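Local coordinates for arginine kinase (Anthopleura japonica, PDB 4RF6), which catalyses the reversible transfer of a phosphoryl group from ATP to L-arginine, giving phosphoarginine and ADP, with two phosphagen kinase repeats in one chain, at residues E154-K157 with K158-V162; K209-P212 with E213-I217; W228-E231 with E232-R236. All coordinates share one frame; numbering follows the deposited sequence.

Contact 1. Residues E154-K157 with K158-V162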
# COMPACT_ATOMS: atom_id res chain seq x y z
N GLU A 154 26.58 24.34 -2.80
CA GLU A 154 27.67 23.40 -2.57
C GLU A 154 27.16 22.15 -1.86
O GLU A 154 27.61 21.03 -2.13
CB GLU A 154 28.77 24.07 -1.74
CG GLU A 154 30.01 23.22 -1.52
CD GLU A 154 31.15 24.03 -0.95
OE1 GLU A 154 31.59 24.99 -1.62
OE2 GLU A 154 31.61 23.71 0.16
N ILE A 155 26.20 22.34 -0.96
CA ILE A 155 25.57 21.23 -0.25
C ILE A 155 24.79 20.34 -1.22
O ILE A 155 24.96 19.12 -1.21
CB ILE A 155 24.63 21.73 0.86
CG1 ILE A 155 25.42 22.26 2.06
CG2 ILE A 155 23.70 20.62 1.32
CD1 ILE A 155 24.60 23.14 3.00
N GLU A 156 23.94 20.95 -2.04
CA GLU A 156 23.17 20.20 -3.04
C GLU A 156 24.11 19.37 -3.90
O GLU A 156 23.89 18.18 -4.12
CB GLU A 156 22.37 21.14 -3.94
CG GLU A 156 21.66 20.42 -5.10
CD GLU A 156 21.07 21.37 -6.13
OE1 GLU A 156 20.11 20.98 -6.83
OE2 GLU A 156 21.59 22.51 -6.27
N LYS A 157 25.19 20.01 -4.35
CA LYS A 157 26.15 19.37 -5.24
C LYS A 157 26.85 18.18 -4.58
O LYS A 157 27.00 17.12 -5.20
CB LYS A 157 27.18 20.39 -5.72
CG LYS A 157 28.51 19.76 -6.12
CD LYS A 157 29.38 20.74 -6.89
CE LYS A 157 30.71 20.12 -7.29
NZ LYS A 157 31.42 20.94 -8.31
N LYS A 158 27.29 18.36 -3.34
CA LYS A 158 27.96 17.29 -2.61
C LYS A 158 27.02 16.13 -2.35
O LYS A 158 27.39 14.97 -2.51
CB LYS A 158 28.53 17.81 -1.29
CG LYS A 158 29.92 18.42 -1.43
CD LYS A 158 30.11 19.61 -0.51
CE LYS A 158 30.76 19.23 0.81
NZ LYS A 158 31.71 20.30 1.25
N VAL A 159 25.79 16.46 -1.94
CA VAL A 159 24.80 15.44 -1.61
C VAL A 159 24.44 14.61 -2.84
O VAL A 159 24.47 13.38 -2.81
CB VAL A 159 23.54 16.05 -0.98
CG1 VAL A 159 22.41 15.02 -0.93
CG2 VAL A 159 23.84 16.56 0.42
N VAL A 160 24.12 15.30 -3.93
CA VAL A 160 23.75 14.64 -5.19
C VAL A 160 24.84 13.68 -5.66
O VAL A 160 24.55 12.57 -6.12
CB VAL A 160 23.39 15.66 -6.29
CG1 VAL A 160 23.25 14.98 -7.64
CG2 VAL A 160 22.10 16.39 -5.93
N GLY A 161 26.10 14.10 -5.52
CA GLY A 161 27.23 13.26 -5.86
C GLY A 161 27.24 11.93 -5.12
O GLY A 161 27.61 10.90 -5.69
N VAL A 162 26.85 11.96 -3.85
CA VAL A 162 26.76 10.73 -3.06
C VAL A 162 25.52 9.94 -3.46
O VAL A 162 25.58 8.74 -3.69
CB VAL A 162 26.71 11.01 -1.54
CG1 VAL A 162 26.40 9.74 -0.78
CG2 VAL A 162 28.03 11.60 -1.07
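Glu154 and Lys158 lie side by side along one flank of a helix, a turn apart, with their side chains running the same way. Glu154 extends with CG anti to the backbone N (chi1 -176°), which sends the carboxylate out along the helix surface. Lys158 reaches it by a different route: its chain bends at three successive torsions, curling over the carbonyl of Glu154 so that CD lies 3.3 Å from Glu154 O and 3.7 Å from Glu154 CG. The ammonium group then meets the carboxylate in a rather long salt bridge, 3.6 Å from Glu154 OE2 to Lys158 NZ. Both of these atoms also hydrogen-bond to the hydroxyl of Tyr141, which links the two charged ends.

The backbone beneath is regular alpha helix, part of 149-163, with i to i+4 bonds from Lys158, Val159, Val160 and Gly161. The tightest are 2.9 Å, as from Val160 N to Glu156 O, and the last, Gly161 N to Lys157 O, stretches to 3.2 Å. This helix packs against the antiparallel sheet of the catalytic domain, touching strands 225-229 and 172-176.

On the buried side Ile155 and Val159 run alongside each other, with CG2 of Ile155 4.2 Å from CG2 of Val159. The same Val159 methyl sits beside its own backbone N and leans over the preceding turn, 3.2 Å from Ile155 O. Val160 repeats this placement, its CG2 lying against Glu156 O. Glu156 extends its chain past Val160, their CG and CG2 in loose contact, and hands OE1 to the hydroxyl of Tyr174 on strand 172-176.

Contact 2. Residues K209-P212 with E213-I217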
# COMPACT_ATOMS: atom_id res chain seq x y z
N LYS A 209 14.82 31.56 2.01
CA LYS A 209 15.72 32.40 1.22
C LYS A 209 16.20 31.71 -0.07
O LYS A 209 16.49 30.51 -0.07
CB LYS A 209 16.92 32.88 2.05
CG LYS A 209 16.57 33.90 3.14
CD LYS A 209 17.81 34.65 3.65
CE LYS A 209 18.77 33.73 4.41
NZ LYS A 209 18.17 33.12 5.64
N GLU A 210 16.24 32.49 -1.15
CA GLU A 210 16.63 32.03 -2.48
C GLU A 210 15.77 30.91 -3.09
O GLU A 210 16.23 30.23 -4.01
CB GLU A 210 18.11 31.60 -2.52
CG GLU A 210 19.08 32.43 -1.68
CD GLU A 210 19.14 33.90 -2.08
OE1 GLU A 210 19.66 34.69 -1.26
OE2 GLU A 210 18.68 34.26 -3.18
N TRP A 211 14.54 30.73 -2.60
CA TRP A 211 13.68 29.66 -3.12
C TRP A 211 13.53 29.73 -4.64
O TRP A 211 13.33 30.81 -5.19
CB TRP A 211 12.29 29.71 -2.48
CG TRP A 211 11.42 28.59 -2.94
CD1 TRP A 211 10.55 28.59 -4.00
CD2 TRP A 211 11.35 27.28 -2.37
NE1 TRP A 211 9.95 27.36 -4.11
CE2 TRP A 211 10.43 26.54 -3.12
CE3 TRP A 211 11.99 26.66 -1.28
CZ2 TRP A 211 10.12 25.20 -2.83
CZ3 TRP A 211 11.69 25.34 -1.00
CH2 TRP A 211 10.76 24.63 -1.76
N PRO A 212 13.63 28.58 -5.33
CA PRO A 212 13.84 27.20 -4.86
C PRO A 212 15.25 26.70 -5.14
O PRO A 212 15.46 25.50 -5.26
CB PRO A 212 12.87 26.42 -5.75
CG PRO A 212 13.00 27.13 -7.09
CD PRO A 212 13.29 28.60 -6.77
N GLU A 213 16.19 27.63 -5.25
CA GLU A 213 17.58 27.29 -5.55
C GLU A 213 18.16 26.28 -4.55
O GLU A 213 18.01 26.44 -3.34
CB GLU A 213 18.43 28.56 -5.54
CG GLU A 213 19.90 28.35 -5.83
CD GLU A 213 20.64 29.65 -6.05
OE1 GLU A 213 21.01 30.29 -5.05
OE2 GLU A 213 20.85 30.03 -7.22
N GLY A 214 18.83 25.25 -5.06
CA GLY A 214 19.53 24.30 -4.20
C GLY A 214 18.63 23.28 -3.53
O GLY A 214 19.12 22.41 -2.80
N ARG A 215 17.32 23.38 -3.75
CA ARG A 215 16.38 22.40 -3.23
C ARG A 215 16.19 21.28 -4.24
O ARG A 215 16.23 21.51 -5.46
CB ARG A 215 15.02 23.03 -2.92
CG ARG A 215 14.95 23.78 -1.60
CD ARG A 215 15.65 25.13 -1.69
NE ARG A 215 15.42 25.96 -0.51
CZ ARG A 215 15.77 27.24 -0.42
NH1 ARG A 215 15.53 27.91 0.70
NH2 ARG A 215 16.36 27.84 -1.45
N GLY A 216 15.99 20.06 -3.75
CA GLY A 216 15.85 18.93 -4.64
C GLY A 216 15.24 17.71 -3.98
O GLY A 216 15.11 17.64 -2.76
N ILE A 217 14.88 16.74 -4.82
CA ILE A 217 14.24 15.52 -4.37
C ILE A 217 14.92 14.31 -5.00
O ILE A 217 15.10 14.26 -6.22
CB ILE A 217 12.75 15.54 -4.73
CG1 ILE A 217 12.03 16.65 -3.95
CG2 ILE A 217 12.10 14.19 -4.44
CD1 ILE A 217 10.63 16.94 -4.44
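The guanidinium of Arg215 turns back on the loop that precedes it and takes hold of the carbonyl of Lys209 end-on. NH1 and NH2 of Arg215 both donate to Lys209 O, at 2.9 and 3.0 Å, and that oxygen lies almost exactly in the guanidinium plane. NH2 has a second acceptor in the carbonyl of Glu213, 2.9 Å from Glu213 O, reached on a lone pair in the carbonyl plane. A bend at chi2 (76°) folds the arginine chain back to make this possible. Trp211 closes over one guanidinium face near its rim, CE3 3.6 Å from NE of Arg215, with the two planes 58° apart.

This is the compact part, and the chain itself turns tightly here: a cis peptide precedes Pro212, and a type II turn from Pro212 to Arg215 is closed by Arg215 N to Pro212 O at 3.2 Å. Gly214 takes the third position of this turn, where phi is positive. Glu210 and Glu213 form the looser, outer side. Glu213 N still bonds to Glu210 O, but the side chains barely meet, CB of Glu210 being 4.1 Å from OE1 of Glu213, whose carboxylate pairs instead with Lys149.

The loop runs from helix 200-205 into strand 216-220, which lies between strands 172-176 and 225-229 in the sheet; Glu210 and Glu213 rest on helix 149-163, while Trp211 and Arg215 touch Leu177.

Contact 3. Residues W228-E231 with E232-R236; sequences WLNE and EDHLR
Arg236, Trp228 and Glu231 share one side of a beta hairpin, with the arginine in contact with both of the others. Trp228 and Arg236 face each other across an antiparallel hydrogen-bonded pair, joined by Trp228 N to Arg236 O at 2.8 Å and by Arg236 N to Trp228 O at 2.9 Å. Their side chains run alongside each other. The six-membered part of the indole lies over one face of the guanidinium, displaced toward its rim, with CZ3 of Trp228 3.4 Å from NH1 of Arg236 and the planes 32° apart. A bend at chi3 (-72°) turns the end of the otherwise extended arginine toward Glu231.

Glu231 comes from the loop and bends at chi2 to bring its carboxylate across the guanidinium, the two planes 79° apart. OE2 forms a salt bridge of 2.8 Å with NH2 of Arg236, and it also receives a weak bond from Glu232 N and a bond from water 2. The same oxygen sits at the edge of the Trp228 ring. Water 3 donates to OE1 of Glu231 and to OE1 of Glu232 and so bridges the two carboxylates. Inside the loop, water 1 ties Trp228 O, Glu231 N and Asp233 O together, while Asn230 N to His234 O closes the strand ends at 2.8 Å.

Glu232 probably binds the arginine substrate, as in related kinases, and Arg236 probably binds ATP; the Glu231 bridge and the indole thus probably help position this arginine. Strands 225-229 and 235-242 are neighbours in the central antiparallel sheet, flanked by 216-220 and 127-136. Leu229 and Leu235 point from the other face onto Val159 of helix 149-163, whereas Glu231 and Glu232 touch Leu202 of helix 200-205.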
# COMPACT_ATOMS: atom_id res chain seq x y z
N TRP A 228 14.60 14.69 0.87
CA TRP A 228 14.36 16.10 0.59
C TRP A 228 15.64 16.86 0.86
O TRP A 228 16.24 16.74 1.94
CB TRP A 228 13.22 16.65 1.43
CG TRP A 228 11.88 16.23 0.92
CD1 TRP A 228 11.62 15.42 -0.15
CD2 TRP A 228 10.60 16.59 1.46
NE1 TRP A 228 10.27 15.25 -0.31
CE2 TRP A 228 9.61 15.96 0.67
CE3 TRP A 228 10.19 17.38 2.55
CZ2 TRP A 228 8.24 16.10 0.92
CZ3 TRP A 228 8.82 17.52 2.80
CH2 TRP A 228 7.87 16.88 1.99
N LEU A 229 16.07 17.63 -0.12
CA LEU A 229 17.36 18.31 -0.03
C LEU A 229 17.14 19.79 0.20
O LEU A 229 16.48 20.46 -0.60
CB LEU A 229 18.14 18.07 -1.33
CG LEU A 229 19.60 18.45 -1.46
CD1 LEU A 229 20.34 18.26 -0.14
CD2 LEU A 229 20.26 17.62 -2.56
N ASN A 230 17.68 20.30 1.31
CA ASN A 230 17.65 21.73 1.63
C ASN A 230 16.26 22.33 1.83
O ASN A 230 16.01 23.48 1.48
CB ASN A 230 18.43 22.54 0.58
CG ASN A 230 19.92 22.39 0.73
OD1 ASN A 230 20.44 22.29 1.84
ND2 ASN A 230 20.63 22.37 -0.40
N GLU A 231 15.35 21.53 2.38
CA GLU A 231 14.06 22.06 2.80
C GLU A 231 14.24 22.75 4.17
O GLU A 231 14.77 23.87 4.24
CB GLU A 231 13.01 20.95 2.86
CG GLU A 231 11.56 21.42 3.04
CD GLU A 231 10.93 20.89 4.32
OE1 GLU A 231 9.80 21.31 4.65
OE2 GLU A 231 11.56 20.04 4.99
N GLU A 232 13.83 22.09 5.25
CA GLU A 232 13.95 22.68 6.58
C GLU A 232 15.34 22.41 7.18
O GLU A 232 15.85 23.20 7.99
CB GLU A 232 12.85 22.16 7.50
CG GLU A 232 12.94 22.70 8.93
CD GLU A 232 11.83 22.18 9.82
OE1 GLU A 232 10.69 22.04 9.32
OE2 GLU A 232 12.10 21.91 11.01
N ASP A 233 15.93 21.28 6.81
CA ASP A 233 17.32 21.00 7.13
C ASP A 233 18.02 20.65 5.82
O ASP A 233 17.36 20.51 4.79
CB ASP A 233 17.42 19.83 8.12
CG ASP A 233 16.96 20.19 9.52
OD1 ASP A 233 17.75 20.79 10.27
OD2 ASP A 233 15.80 19.86 9.87
N HIS A 234 19.35 20.52 5.84
CA HIS A 234 20.08 20.16 4.63
C HIS A 234 19.52 18.87 4.05
O HIS A 234 19.35 18.72 2.84
CB HIS A 234 21.57 19.98 4.91
CG HIS A 234 22.23 21.20 5.48
ND1 HIS A 234 23.53 21.19 5.95
CD2 HIS A 234 21.78 22.46 5.66
CE1 HIS A 234 23.85 22.40 6.39
NE2 HIS A 234 22.80 23.19 6.22
N LEU A 235 19.21 17.93 4.93
CA LEU A 235 18.70 16.63 4.52
C LEU A 235 17.51 16.20 5.36
O LEU A 235 17.55 16.27 6.59
CB LEU A 235 19.81 15.58 4.63
CG LEU A 235 21.06 15.84 3.80
CD1 LEU A 235 22.24 15.04 4.33
CD2 LEU A 235 20.80 15.49 2.36
N ARG A 236 16.46 15.76 4.67
CA ARG A 236 15.40 15.00 5.30
C ARG A 236 15.36 13.66 4.57
O ARG A 236 15.00 13.59 3.40
CB ARG A 236 14.05 15.70 5.19
CG ARG A 236 12.97 14.99 6.01
CD ARG A 236 11.58 15.48 5.69
NE ARG A 236 11.33 16.82 6.21
CZ ARG A 236 10.12 17.35 6.36
NH1 ARG A 236 9.04 16.64 6.04
NH2 ARG A 236 9.97 18.58 6.84
O HOH W 1 15.72 18.91 3.74
O HOH W 2 13.86 19.08 5.71
O HOH W 3 9.15 21.13 7.26

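How the contacts relate
The three contacts follow one another along the chain and lie 10 to 13 Å apart, centre to centre, in the catalytic domain of the first repeat. Contact 1 belongs to helix 149-163, which packs on the sheet that contacts 2 and 3 help to build. Ile155 and Val159 meet Asn230, His234 and the leucines of contact 3, while Glu156 approaches Gly214 of contact 2. Contacts 2 and 3 are joined through adjacent strands 216-220 and 225-229, with Gly216 O 2.8 Å from Leu229 N, and Asn230 ND2 reaches Gly214 O. The helix thus backs a hairpin whose other face carries the predicted ATP-binding Arg236.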